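PDB 5CN2: ADP-ribosylation factor-binding protein GGA1 from Saccharomyces cerevisiae, which may help regulate membrane traffic through the trans-Golgi network and binds ARF1 and ARF2, the chain described being its C-terminal GAE domain. Local coordinates for residues I39-I44 with F52-A57; H13-S18 with L101-N106. All blocks are in the same frame, centred on the assembly; numbering follows the deposited sequence.

Contact 1: I39-I44 with F52-A57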
loop_
_atom_site.group_PDB
_atom_site.type_symbol
_atom_site.label_atom_id
_atom_site.label_comp_id
_atom_site.label_asym_id
_atom_site.label_seq_id
_atom_site.Cartn_x
_atom_site.Cartn_y
_atom_site.Cartn_z
ATOM N N ILE A 39 -1.469 -4.547 -3.016
ATOM C CA ILE A 39 -0.769 -3.277 -3.152
ATOM C C ILE A 39 0.374 -3.431 -4.155
ATOM O O ILE A 39 1.063 -4.452 -4.180
ATOM C CB ILE A 39 -0.203 -2.802 -1.811
ATOM C CG1 ILE A 39 -1.270 -2.948 -0.717
ATOM C CG2 ILE A 39 0.312 -1.353 -1.906
ATOM C CD1 ILE A 39 -0.843 -2.448 0.654
ATOM N N PHE A 40 0.557 -2.414 -4.987
ATOM C CA PHE A 40 1.596 -2.428 -6.007
ATOM C C PHE A 40 2.408 -1.155 -5.902
ATOM O O PHE A 40 1.854 -0.062 -5.722
ATOM C CB PHE A 40 0.980 -2.507 -7.409
ATOM C CG PHE A 40 0.251 -3.778 -7.688
ATOM C CD1 PHE A 40 0.917 -4.857 -8.233
ATOM C CD2 PHE A 40 -1.112 -3.880 -7.444
ATOM C CE1 PHE A 40 0.241 -6.036 -8.504
ATOM C CE2 PHE A 40 -1.787 -5.042 -7.718
ATOM C CZ PHE A 40 -1.107 -6.129 -8.232
ATOM N N TYR A 41 3.711 -1.294 -6.071
ATOM C CA TYR A 41 4.620 -0.174 -5.983
ATOM C C TYR A 41 5.290 0.031 -7.333
ATOM O O TYR A 41 5.804 -0.930 -7.921
ATOM C CB TYR A 41 5.640 -0.440 -4.873
ATOM C CG TYR A 41 5.000 -0.863 -3.536
ATOM C CD1 TYR A 41 4.560 0.079 -2.611
ATOM C CD2 TYR A 41 4.846 -2.187 -3.216
ATOM C CE1 TYR A 41 3.993 -0.302 -1.397
ATOM C CE2 TYR A 41 4.271 -2.581 -2.010
ATOM C CZ TYR A 41 3.848 -1.630 -1.111
ATOM O OH TYR A 41 3.288 -2.030 0.070
ATOM N N SER A 42 5.245 1.272 -7.835
ATOM C CA SER A 42 5.791 1.599 -9.143
ATOM C C SER A 42 6.831 2.733 -9.090
ATOM O O SER A 42 6.545 3.806 -8.589
ATOM C CB SER A 42 4.665 1.998 -10.089
ATOM O OG SER A 42 3.787 0.908 -10.330
ATOM N N ASN A 43 8.013 2.493 -9.651
ATOM C CA ASN A 43 9.062 3.512 -9.753
ATOM C C ASN A 43 8.789 4.253 -11.043
ATOM O O ASN A 43 8.861 3.656 -12.121
ATOM C CB ASN A 43 10.436 2.828 -9.764
ATOM C CG ASN A 43 11.618 3.793 -9.789
ATOM O OD1 ASN A 43 11.494 4.997 -10.026
ATOM N ND2 ASN A 43 12.802 3.238 -9.535
ATOM N N ILE A 44 8.418 5.527 -10.927
ATOM C CA ILE A 44 8.215 6.405 -12.079
ATOM C C ILE A 44 9.381 7.415 -12.270
ATOM O O ILE A 44 9.255 8.367 -13.037
ATOM C CB ILE A 44 6.876 7.182 -11.971
ATOM C CG1 ILE A 44 6.822 8.000 -10.675
ATOM C CG2 ILE A 44 5.700 6.221 -12.048
ATOM C CD1 ILE A 44 5.800 9.111 -10.686
ATOM N N PHE A 52 13.163 -0.519 -0.132
ATOM C CA PHE A 52 11.781 -0.101 0.042
ATOM C C PHE A 52 11.103 -0.845 1.163
ATOM O O PHE A 52 11.239 -2.055 1.272
ATOM C CB PHE A 52 10.942 -0.300 -1.214
ATOM C CG PHE A 52 9.549 0.217 -1.063
ATOM C CD1 PHE A 52 9.259 1.553 -1.325
ATOM C CD2 PHE A 52 8.553 -0.591 -0.566
ATOM C CE1 PHE A 52 7.985 2.047 -1.132
ATOM C CE2 PHE A 52 7.279 -0.100 -0.361
ATOM C CZ PHE A 52 6.996 1.219 -0.663
ATOM N N ALA A 53 10.295 -0.135 1.951
ATOM C CA ALA A 53 9.430 -0.807 2.910
ATOM C C ALA A 53 8.243 0.037 3.282
ATOM O O ALA A 53 8.386 1.225 3.551
ATOM C CB ALA A 53 10.233 -1.135 4.179
ATOM N N LEU A 54 7.079 -0.608 3.357
ATOM C CA LEU A 54 5.849 0.022 3.773
ATOM C C LEU A 54 5.501 -0.450 5.163
ATOM O O LEU A 54 5.581 -1.642 5.437
ATOM C CB LEU A 54 4.687 -0.362 2.856
ATOM C CG LEU A 54 3.379 0.403 3.153
ATOM C CD1 LEU A 54 3.302 1.649 2.285
ATOM C CD2 LEU A 54 2.170 -0.488 2.961
ATOM N N LEU A 55 5.120 0.490 6.029
ATOM C CA LEU A 55 4.703 0.179 7.379
ATOM C C LEU A 55 3.272 0.634 7.515
ATOM O O LEU A 55 2.873 1.653 6.955
ATOM C CB LEU A 55 5.568 0.874 8.427
ATOM C CG LEU A 55 6.980 0.354 8.668
ATOM C CD1 LEU A 55 7.848 0.485 7.441
ATOM C CD2 LEU A 55 7.622 1.119 9.823
ATOM N N VAL A 56 2.491 -0.118 8.270
ATOM C CA VAL A 56 1.074 0.169 8.383
ATOM C C VAL A 56 0.612 0.011 9.813
ATOM O O VAL A 56 1.211 -0.738 10.569
ATOM C CB VAL A 56 0.285 -0.798 7.478
ATOM C CG1 VAL A 56 -1.174 -0.529 7.589
ATOM C CG2 VAL A 56 0.654 -0.596 6.033
ATOM N N ALA A 57 -0.435 0.721 10.187
ATOM C CA ALA A 57 -1.094 0.500 11.461
ATOM C C ALA A 57 -2.443 -0.098 11.185
ATOM O O ALA A 57 -2.955 -0.009 10.066
ATOM C CB ALA A 57 -1.258 1.802 12.222
#
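Phe52, at the start of the 52-56 strand, pushes the far rim of its ring against the ring of Tyr41 on strand 34-43. With CG anti to the backbone N (chi1 -176°), the phenyl extends from its own strand into the interior, where CZ comes to 3.3 Å from Tyr41 CD1 and CE2 lies over one face of the tyrosine ring, displaced toward its rim. The two planes are inclined at 52° and the centroids are 4.6 Å apart, an oblique meeting of aromatic groups. Leu21 and Tyr107 also touch Phe52, so a large, wholly apolar ring suits this buried place.

Two residues on, Leu54 again points toward the opposing strand, as strand alternation requires, and meets the far end of the same tyrosine. Its CB lies 3.5 Å from Tyr41 OH, and the CD2 branch comes equally near that oxygen, while CD1 approaches the ring edge, 4.2 Å from Tyr41 CE1. The hydroxyl is therefore set against aliphatic carbon, but its polar need is met by a hydrogen bond with Gln84 on strand 78-89. Tyrosine fits well here, since it offers a flat apolar ring to Phe52 and still carries an oxygen that can reach the amide of Gln84. Leu54 CD2 also comes to 4.3 Å from Ile39 CD1; this looser aliphatic touch, two residues before Tyr41, extends the packing along the strand.

The axes of the two short strand segments approach to 10.4 Å, with chain directions 142° apart, too far for backbone pairing, and side chains alone fill the interval. Such face-to-face packing of two antiparallel sheets is characteristic of a beta-sandwich, here the immunoglobulin-like one of adaptin ear domains, to which the GAE domain belongs.

Contact 2: H13-S18 with L101-N106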
loop_
_atom_site.group_PDB
_atom_site.type_symbol
_atom_site.label_atom_id
_atom_site.label_comp_id
_atom_site.label_asym_id
_atom_site.label_seq_id
_atom_site.Cartn_x
_atom_site.Cartn_y
_atom_site.Cartn_z
ATOM N N HIS A 13 -6.840 1.780 -7.320
ATOM C CA HIS A 13 -7.041 2.998 -6.593
ATOM C C HIS A 13 -5.651 3.489 -6.184
ATOM O O HIS A 13 -4.752 2.691 -5.961
ATOM C CB HIS A 13 -7.914 2.726 -5.361
ATOM C CG HIS A 13 -9.177 1.964 -5.664
ATOM N ND1 HIS A 13 -10.379 2.586 -5.943
ATOM C CD2 HIS A 13 -9.427 0.631 -5.713
ATOM C CE1 HIS A 13 -11.306 1.671 -6.164
ATOM N NE2 HIS A 13 -10.758 0.477 -6.023
ATOM N N ILE A 14 -5.475 4.800 -6.102
ATOM C CA ILE A 14 -4.168 5.378 -5.851
ATOM C C ILE A 14 -4.083 5.712 -4.389
ATOM O O ILE A 14 -4.882 6.486 -3.885
ATOM C CB ILE A 14 -3.924 6.642 -6.703
ATOM C CG1 ILE A 14 -3.922 6.256 -8.196
ATOM C CG2 ILE A 14 -2.596 7.294 -6.335
ATOM C CD1 ILE A 14 -3.666 7.401 -9.158
ATOM N N LEU A 15 -3.119 5.105 -3.709
ATOM C CA LEU A 15 -2.840 5.419 -2.317
ATOM C C LEU A 15 -1.964 6.665 -2.264
ATOM O O LEU A 15 -2.181 7.571 -1.467
ATOM C CB LEU A 15 -2.102 4.251 -1.647
ATOM C CG LEU A 15 -1.993 4.336 -0.120
ATOM C CD1 LEU A 15 -3.324 3.945 0.487
ATOM C CD2 LEU A 15 -0.901 3.429 0.433
ATOM N N ASN A 16 -0.960 6.702 -3.118
ATOM C CA ASN A 16 -0.046 7.832 -3.117
ATOM C C ASN A 16 0.751 7.931 -4.414
ATOM O O ASN A 16 1.139 6.921 -5.015
ATOM C CB ASN A 16 0.919 7.736 -1.939
ATOM C CG ASN A 16 1.608 9.051 -1.658
ATOM O OD1 ASN A 16 2.832 9.159 -1.716
ATOM N ND2 ASN A 16 0.822 10.067 -1.393
ATOM N N GLN A 17 0.982 9.163 -4.832
ATOM C CA GLN A 17 1.815 9.442 -5.973
ATOM C C GLN A 17 2.731 10.621 -5.657
ATOM O O GLN A 17 2.259 11.719 -5.459
ATOM C CB GLN A 17 0.948 9.725 -7.222
ATOM C CG GLN A 17 1.739 9.560 -8.520
ATOM C CD GLN A 17 0.910 9.075 -9.694
ATOM O OE1 GLN A 17 -0.325 9.174 -9.693
ATOM N NE2 GLN A 17 1.589 8.533 -10.705
ATOM N N SER A 18 4.032 10.353 -5.565
ATOM C CA SER A 18 5.055 11.381 -5.394
ATOM C C SER A 18 5.717 11.519 -6.758
ATOM O O SER A 18 5.149 11.087 -7.765
ATOM C CB SER A 18 6.057 10.978 -4.295
ATOM O OG SER A 18 6.679 9.716 -4.539
ATOM N N LEU A 101 -6.499 4.112 6.484
ATOM C CA LEU A 101 -5.250 3.423 6.577
ATOM C C LEU A 101 -4.087 4.403 6.749
ATOM O O LEU A 101 -3.795 5.213 5.856
ATOM C CB LEU A 101 -5.045 2.556 5.348
ATOM C CG LEU A 101 -4.480 1.149 5.542
ATOM C CD1 LEU A 101 -3.640 0.761 4.335
ATOM C CD2 LEU A 101 -3.666 0.971 6.800
ATOM N N LYS A 102 -3.432 4.318 7.908
ATOM C CA LYS A 102 -2.237 5.075 8.192
ATOM C C LYS A 102 -1.086 4.220 7.748
ATOM O O LYS A 102 -1.047 3.030 8.055
ATOM C CB LYS A 102 -2.145 5.378 9.676
ATOM C CG LYS A 102 -1.106 6.424 10.043
ATOM C CD LYS A 102 -1.221 6.791 11.525
ATOM C CE LYS A 102 -0.706 8.196 11.863
ATOM N NZ LYS A 102 0.772 8.279 12.039
ATOM N N TRP A 103 -0.161 4.824 7.009
ATOM C CA TRP A 103 0.902 4.111 6.355
ATOM C C TRP A 103 2.130 4.992 6.266
ATOM O O TRP A 103 2.037 6.208 6.285
ATOM C CB TRP A 103 0.473 3.662 4.959
ATOM C CG TRP A 103 0.126 4.776 4.069
ATOM C CD1 TRP A 103 -1.121 5.308 3.869
ATOM C CD2 TRP A 103 1.025 5.553 3.267
ATOM N NE1 TRP A 103 -1.050 6.355 2.996
ATOM C CE2 TRP A 103 0.251 6.521 2.595
ATOM C CE3 TRP A 103 2.410 5.519 3.044
ATOM C CZ2 TRP A 103 0.807 7.449 1.715
ATOM C CZ3 TRP A 103 2.970 6.448 2.153
ATOM C CH2 TRP A 103 2.165 7.402 1.507
ATOM N N LYS A 104 3.286 4.370 6.157
ATOM C CA LYS A 104 4.537 5.084 5.994
ATOM C C LYS A 104 5.441 4.244 5.104
ATOM O O LYS A 104 5.419 3.032 5.206
ATOM C CB LYS A 104 5.183 5.325 7.361
ATOM C CG LYS A 104 6.690 5.616 7.302
ATOM C CD LYS A 104 7.089 6.846 8.106
ATOM C CE LYS A 104 8.358 7.472 7.586
ATOM N NZ LYS A 104 8.539 8.825 8.135
ATOM N N ALA A 105 6.207 4.873 4.213
ATOM C CA ALA A 105 7.205 4.158 3.404
ATOM C C ALA A 105 8.560 4.788 3.503
ATOM O O ALA A 105 8.672 6.000 3.629
ATOM C CB ALA A 105 6.791 4.107 1.967
ATOM N N ASN A 106 9.587 3.947 3.479
ATOM C CA ASN A 106 10.932 4.398 3.415
ATOM C C ASN A 106 11.612 3.690 2.284
ATOM O O ASN A 106 11.355 2.503 2.042
ATOM C CB ASN A 106 11.676 4.119 4.714
ATOM C CG ASN A 106 11.153 4.939 5.862
ATOM O OD1 ASN A 106 11.770 5.944 6.251
ATOM N ND2 ASN A 106 9.997 4.536 6.404
#
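Leu15 and Asn16 both bear on the indole of Trp103, and they can do so as neighbours because they form a classic beta bulge opposite Ile23, where the edge strand of one sheet of the beta-sandwich turns a corner. In a regular strand, successive side chains would point to opposite faces; here both point toward strand 99-109 of the other sheet.

The apolar part of the contact is a CH-pi interaction. Leu15 CD2 sits 3.8 Å from the centroid of the five-membered ring of Trp103, only 4° off its normal, and Leu15 CG lies 3.8 Å from Trp103 NE1. A branched leucine suits the spot, since its methyl can settle on the flat pyrrole face while Ile23 and Tyr25 pack against the same side chain. Asn16 approaches the six-membered ring obliquely, its CB 3.7 Å from Trp103 CZ2.

The polar side is handled elsewhere: Trp103 NE1 is hydrogen-bonded to Thr120 OG1 on the adjoining strand 112-122, which satisfies the buried N-H and is likely to hold the turn of the indole. Replacing the tryptophan by an alanine removes the indole and would probably leave the Leu15 methyl without its aromatic face and Thr120 OG1 without this partner. The ring reaches Leu15 and Asn16 from a crowded rotamer, with CG set between the backbone N and the carbonyl carbon (chi1 61°).

Contacts 1 and 2 are two crossings between the same pair of sheets, their centres about 7 Å apart in the interior of the domain. Strands 52-56 and 99-109, which supply one side of each, are antiparallel neighbours, joined by probable hydrogen bonds from Leu55 N to Lys104 O (2.7 Å) and from Ala53 N to Asn106 O (2.8 Å). On the inward face of this pair, Leu54 of contact 1 packs against Trp103 of contact 2, and Phe52 against Ala105. In the opposing sheet, strand 21-29 lies between 13-17 and 34-43, and its Ile23 touches both Ile39 and Leu15. The two contacts thus merge into one continuous hydrophobic core.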